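Local coordinates for protein transcriptional regulator, IclR family (Alicyclobacillus acidocaldarius subsp. acidocaldarius, PDB 5TJJ) that probably binds DNA as a transcription factor of the IclR family, pairing a helix-turn-helix domain with a GAF-like C-terminal domain, at residues C149-A152 and Y153-E156; Y181-L184 and L185-R189. All coordinates share one frame; numbering follows the deposited sequence.

Contact 1: residues C149-A152 and Y153-E156; sequences CFLA and YDDE
Tyr153 and Asp154 turn back on the last residues of helix 144-151, and the chain leaves that helix through a type I beta turn running from Leu151 to Asp154. Backbone bonds set the shape. The amide of Asp154 donates to Leu151 O at 3.0 Å, the closing bond of the turn; its N stands above the carbonyl plane, 57° out of it. One residue earlier, Tyr153 N reaches Phe150 O over 3.3 Å, a weak bond. A water spans the outgoing chain, donating to Ala152 O at 2.7 Å and to Asp154 O at 2.9 Å.

The aromatic contact comes next. With CG beside its own backbone N (chi1 -63°), the Tyr153 side chain swings back along the helix, and its ring meets the carbonyl of Cys149 edge-on: CD2 lies 3.2 Å from Cys149 O, close to the ring plane. The methyl of Ala152 adds a looser apolar touch, its CB 4.2 Å from Tyr153 CD2. Beyond the turn the same ring meets Phe212 edge-to-face and rests on Pro210 and Val218 of the central sheet.

Charge and apolar surface meet at Asp154. Its OD2 passes Leu151 CD2 at 3.8 Å, a van der Waals touch; the same oxygen makes a salt bridge to Arg110. Arg110 also offers a weak hydrogen bond to Phe150 O, while Leu151 O accepts a second bond from Trp159 NE1 of helix 156-164.

Carbonyls at a helix C-terminus lack the amides of a next turn; here the turn amides, the Trp159 indole and, weakly, Arg110 replace those donors, while the ring edge merely lies against Cys149 O. The arginine probably also offsets the negative charge of Asp154.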
loop_
_atom_site.group_PDB
_atom_site.type_symbol
_atom_site.label_atom_id
_atom_site.label_comp_id
_atom_site.label_asym_id
_atom_site.label_seq_id
_atom_site.Cartn_x
_atom_site.Cartn_y
_atom_site.Cartn_z
ATOM N N CYS A 149 1.736 26.910 3.587
ATOM C CA CYS A 149 0.910 25.735 3.363
ATOM C C CYS A 149 0.977 24.724 4.484
ATOM O O CYS A 149 0.003 24.034 4.691
ATOM C CB CYS A 149 1.231 25.029 2.060
ATOM S SG CYS A 149 0.661 25.916 0.619
ATOM N N PHE A 150 2.112 24.616 5.182
ATOM C CA PHE A 150 2.207 23.747 6.373
ATOM C C PHE A 150 1.478 24.425 7.535
ATOM O O PHE A 150 0.554 23.842 8.115
ATOM C CB PHE A 150 3.658 23.457 6.769
ATOM C CG PHE A 150 4.430 22.587 5.798
ATOM C CD1 PHE A 150 4.232 21.227 5.749
ATOM C CD2 PHE A 150 5.422 23.132 4.985
ATOM C CE1 PHE A 150 4.969 20.414 4.885
ATOM C CE2 PHE A 150 6.171 22.326 4.118
ATOM C CZ PHE A 150 5.938 20.967 4.063
ATOM N N LEU A 151 1.854 25.666 7.828
ATOM C CA LEU A 151 1.346 26.379 9.001
ATOM C C LEU A 151 -0.152 26.637 9.029
ATOM O O LEU A 151 -0.780 26.486 10.060
ATOM C CB LEU A 151 2.030 27.720 9.163
ATOM C CG LEU A 151 3.258 27.801 10.050
ATOM C CD1 LEU A 151 3.645 29.267 10.175
ATOM C CD2 LEU A 151 2.975 27.233 11.428
ATOM N N ALA A 152 -0.723 27.016 7.898
ATOM C CA ALA A 152 -2.122 27.364 7.846
ATOM C C ALA A 152 -3.037 26.239 8.352
ATOM O O ALA A 152 -4.192 26.494 8.792
ATOM C CB ALA A 152 -2.496 27.754 6.425
ATOM N N TYR A 153 -2.544 25.006 8.272
ATOM C CA TYR A 153 -3.318 23.837 8.688
ATOM C C TYR A 153 -2.953 23.266 10.060
ATOM O O TYR A 153 -3.506 22.254 10.453
ATOM C CB TYR A 153 -3.267 22.775 7.597
ATOM C CG TYR A 153 -3.892 23.248 6.313
ATOM C CD1 TYR A 153 -5.268 23.235 6.143
ATOM C CD2 TYR A 153 -3.103 23.755 5.268
ATOM C CE1 TYR A 153 -5.845 23.697 4.966
ATOM C CE2 TYR A 153 -3.675 24.247 4.090
ATOM C CZ TYR A 153 -5.044 24.200 3.947
ATOM O OH TYR A 153 -5.632 24.628 2.792
ATOM N N ASP A 154 -2.062 23.919 10.812
ATOM C CA ASP A 154 -1.927 23.665 12.238
ATOM C C ASP A 154 -2.966 24.438 13.046
ATOM O O ASP A 154 -3.579 25.393 12.559
ATOM C CB ASP A 154 -0.534 24.073 12.718
ATOM C CG ASP A 154 0.573 23.203 12.150
ATOM O OD1 ASP A 154 0.324 22.034 11.812
ATOM O OD2 ASP A 154 1.709 23.692 12.037
ATOM N N ASP A 155 -3.128 24.034 14.306
ATOM C CA ASP A 155 -3.894 24.798 15.289
ATOM C C ASP A 155 -3.380 26.240 15.318
ATOM O O ASP A 155 -2.194 26.496 15.099
ATOM C CB ASP A 155 -3.778 24.167 16.701
ATOM C CG ASP A 155 -4.798 24.750 17.705
ATOM O OD1 ASP A 155 -6.019 24.515 17.544
ATOM O OD2 ASP A 155 -4.392 25.446 18.664
ATOM N N GLU A 156 -4.286 27.171 15.577
ATOM C CA GLU A 156 -3.938 28.573 15.734
ATOM C C GLU A 156 -2.932 28.811 16.841
ATOM O O GLU A 156 -2.182 29.788 16.746
ATOM C CB GLU A 156 -5.172 29.449 15.972
ATOM C CG GLU A 156 -5.835 29.897 14.665
ATOM C CD GLU A 156 -7.354 29.928 14.714
ATOM O OE1 GLU A 156 -7.973 29.329 13.805
ATOM O OE2 GLU A 156 -7.917 30.539 15.658
HETATM O O HOH W 1 -5.797 26.194 10.931
#

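Contact 2: residues Y181-L184 and L185-R189; sequences YVRL and LQEVR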
loop_
_atom_site.group_PDB
_atom_site.type_symbol
_atom_site.label_atom_id
_atom_site.label_comp_id
_atom_site.label_asym_id
_atom_site.label_seq_id
_atom_site.Cartn_x
_atom_site.Cartn_y
_atom_site.Cartn_z
ATOM N N TYR A 181 0.481 38.395 8.352
ATOM C CA TYR A 181 0.806 36.988 8.238
ATOM C C TYR A 181 -0.394 36.108 8.622
ATOM O O TYR A 181 -0.725 35.150 7.901
ATOM C CB TYR A 181 2.059 36.621 9.056
ATOM C CG TYR A 181 2.684 35.330 8.566
ATOM C CD1 TYR A 181 2.269 34.104 9.076
ATOM C CD2 TYR A 181 3.660 35.331 7.566
ATOM C CE1 TYR A 181 2.803 32.912 8.608
ATOM C CE2 TYR A 181 4.216 34.149 7.104
ATOM C CZ TYR A 181 3.779 32.928 7.625
ATOM O OH TYR A 181 4.289 31.708 7.192
ATOM N N VAL A 182 -1.064 36.464 9.716
ATOM C CA VAL A 182 -2.299 35.783 10.120
ATOM C C VAL A 182 -3.351 35.845 9.014
ATOM O O VAL A 182 -3.975 34.836 8.713
ATOM C CB VAL A 182 -2.866 36.324 11.463
ATOM C CG1 VAL A 182 -4.261 35.786 11.747
ATOM C CG2 VAL A 182 -1.946 35.951 12.607
ATOM N N ARG A 183 -3.526 37.008 8.400
ATOM C CA ARG A 183 -4.455 37.142 7.273
ATOM C C ARG A 183 -4.046 36.238 6.089
ATOM O O ARG A 183 -4.898 35.593 5.472
ATOM C CB ARG A 183 -4.579 38.613 6.821
ATOM C CG ARG A 183 -5.832 38.902 6.000
ATOM C CD ARG A 183 -5.857 40.334 5.461
ATOM N NE ARG A 183 -4.743 40.565 4.529
ATOM C CZ ARG A 183 -4.682 40.148 3.257
ATOM N NH1 ARG A 183 -5.689 39.461 2.701
ATOM N NH2 ARG A 183 -3.600 40.423 2.528
ATOM N N LEU A 184 -2.748 36.198 5.789
ATOM C CA LEU A 184 -2.215 35.273 4.789
ATOM C C LEU A 184 -2.414 33.782 5.142
ATOM O O LEU A 184 -2.718 32.980 4.253
ATOM C CB LEU A 184 -0.733 35.565 4.508
ATOM C CG LEU A 184 -0.488 36.860 3.731
ATOM C CD1 LEU A 184 0.988 37.042 3.471
ATOM C CD2 LEU A 184 -1.272 36.866 2.428
ATOM N N LEU A 185 -2.273 33.417 6.413
ATOM C CA LEU A 185 -2.558 32.033 6.804
ATOM C C LEU A 185 -4.050 31.725 6.676
ATOM O O LEU A 185 -4.429 30.674 6.143
ATOM C CB LEU A 185 -2.064 31.715 8.205
ATOM C CG LEU A 185 -0.549 31.700 8.400
ATOM C CD1 LEU A 185 -0.201 31.737 9.885
ATOM C CD2 LEU A 185 0.078 30.493 7.727
ATOM N N GLN A 186 -4.893 32.643 7.135
ATOM C CA GLN A 186 -6.336 32.458 7.001
ATOM C C GLN A 186 -6.710 32.232 5.549
ATOM O O GLN A 186 -7.448 31.276 5.265
ATOM C CB GLN A 186 -7.143 33.616 7.614
ATOM C CG GLN A 186 -7.482 33.380 9.072
ATOM C CD GLN A 186 -7.683 34.650 9.907
ATOM O OE1 GLN A 186 -7.581 35.782 9.423
ATOM N NE2 GLN A 186 -7.950 34.452 11.193
ATOM N N GLU A 187 -6.191 33.063 4.638
ATOM C CA GLU A 187 -6.609 32.957 3.242
ATOM C C GLU A 187 -6.064 31.685 2.597
ATOM O O GLU A 187 -6.770 31.082 1.784
ATOM C CB GLU A 187 -6.346 34.236 2.404
ATOM C CG GLU A 187 -5.032 34.301 1.639
ATOM C CD GLU A 187 -4.936 35.468 0.646
ATOM O OE1 GLU A 187 -5.973 36.081 0.317
ATOM O OE2 GLU A 187 -3.803 35.762 0.164
ATOM N N VAL A 188 -4.855 31.253 2.970
ATOM C CA VAL A 188 -4.350 29.964 2.508
ATOM C C VAL A 188 -5.288 28.833 2.955
ATOM O O VAL A 188 -5.570 27.937 2.190
ATOM C CB VAL A 188 -2.912 29.681 2.991
ATOM C CG1 VAL A 188 -2.496 28.235 2.724
ATOM C CG2 VAL A 188 -1.909 30.589 2.320
ATOM N N ARG A 189 -5.751 28.866 4.188
ATOM C CA ARG A 189 -6.717 27.886 4.652
ATOM C C ARG A 189 -8.079 28.007 3.904
ATOM O O ARG A 189 -8.668 27.001 3.546
ATOM C CB ARG A 189 -6.881 28.007 6.170
ATOM C CG ARG A 189 -7.657 26.880 6.824
ATOM C CD ARG A 189 -7.542 26.921 8.346
ATOM N NE ARG A 189 -7.718 28.271 8.922
ATOM C CZ ARG A 189 -8.801 28.744 9.562
ATOM N NH1 ARG A 189 -9.880 27.978 9.760
ATOM N NH2 ARG A 189 -8.804 30.003 10.020
#
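Gln186 lies against Val182 one turn back along helix 178-191, and its side chain can be followed outward. CB sits 3.6 Å from Val182 O, the carbonyl that accepts the Gln186 amide at 2.9 Å with an N-H...O angle of 168°. CG stays near that same oxygen. Past CG the chain is extended (chi2 153°), which carries the amide out across the valine at a slant: CD and NE2 both come to 4.0 Å from Val182 CG1, while OE1 lies nearest Val182 O, with Arg183 CA slightly farther. Shortening this residue to an alanine would remove the amide and is likely to leave Val182 CG1 without its cover on this flank.

The buried side of the helix is apolar. Leu185 CD1 packs at the edge of the Tyr181 ring, 3.5 Å from CE1, and both residues press on Leu151 of helix 144-151. The hydroxyl of Tyr181 is held by Tyr142 O.

Charges line another side. Arg183 NH1 and Glu187 OE1 approach to 4.1 Å, beyond a salt bridge, their planar groups turned 75° apart; each has a firmer partner, Glu180 for Arg183 NH2 and Lys191 for Glu187 OE1. The carboxylate of Glu187 also runs beside Leu184, OE2 lying 3.6 Å from CD2.

Four i to i+4 backbone bonds run in succession, from Leu185 N to Val188 N. The side chains divide by face: tyrosine and leucine join the neighbouring helices, whereas the charged groups form two salt bridges, Glu180-Arg183 and Glu187-Lys191, and the longer approach between the pairs probably adds only a weak attraction.

How the contacts relate
Contact 1 is buried, whereas contact 2 is only partly so, and both belong to the IclR C-terminal region. Their centres lie about 9 Å apart and they touch directly: Leu151 CB meets Leu185 CD2 at 3.7 Å, and Ala152 CB packs on the backbone of Leu185. Helix 178-191 thus covers the end of helix 144-151, with helix 156-164 beside both. At residues 149-156 the helix stops against the sheet; turn bonds and an arginine serve its last carbonyls, and a water bridges the chain beyond. Within 181-189 the helix runs on, its backbone bonds repeat, and the polar interactions lie mainly among charged side chains on its outer side, while Tyr181 and Leu185 face inward.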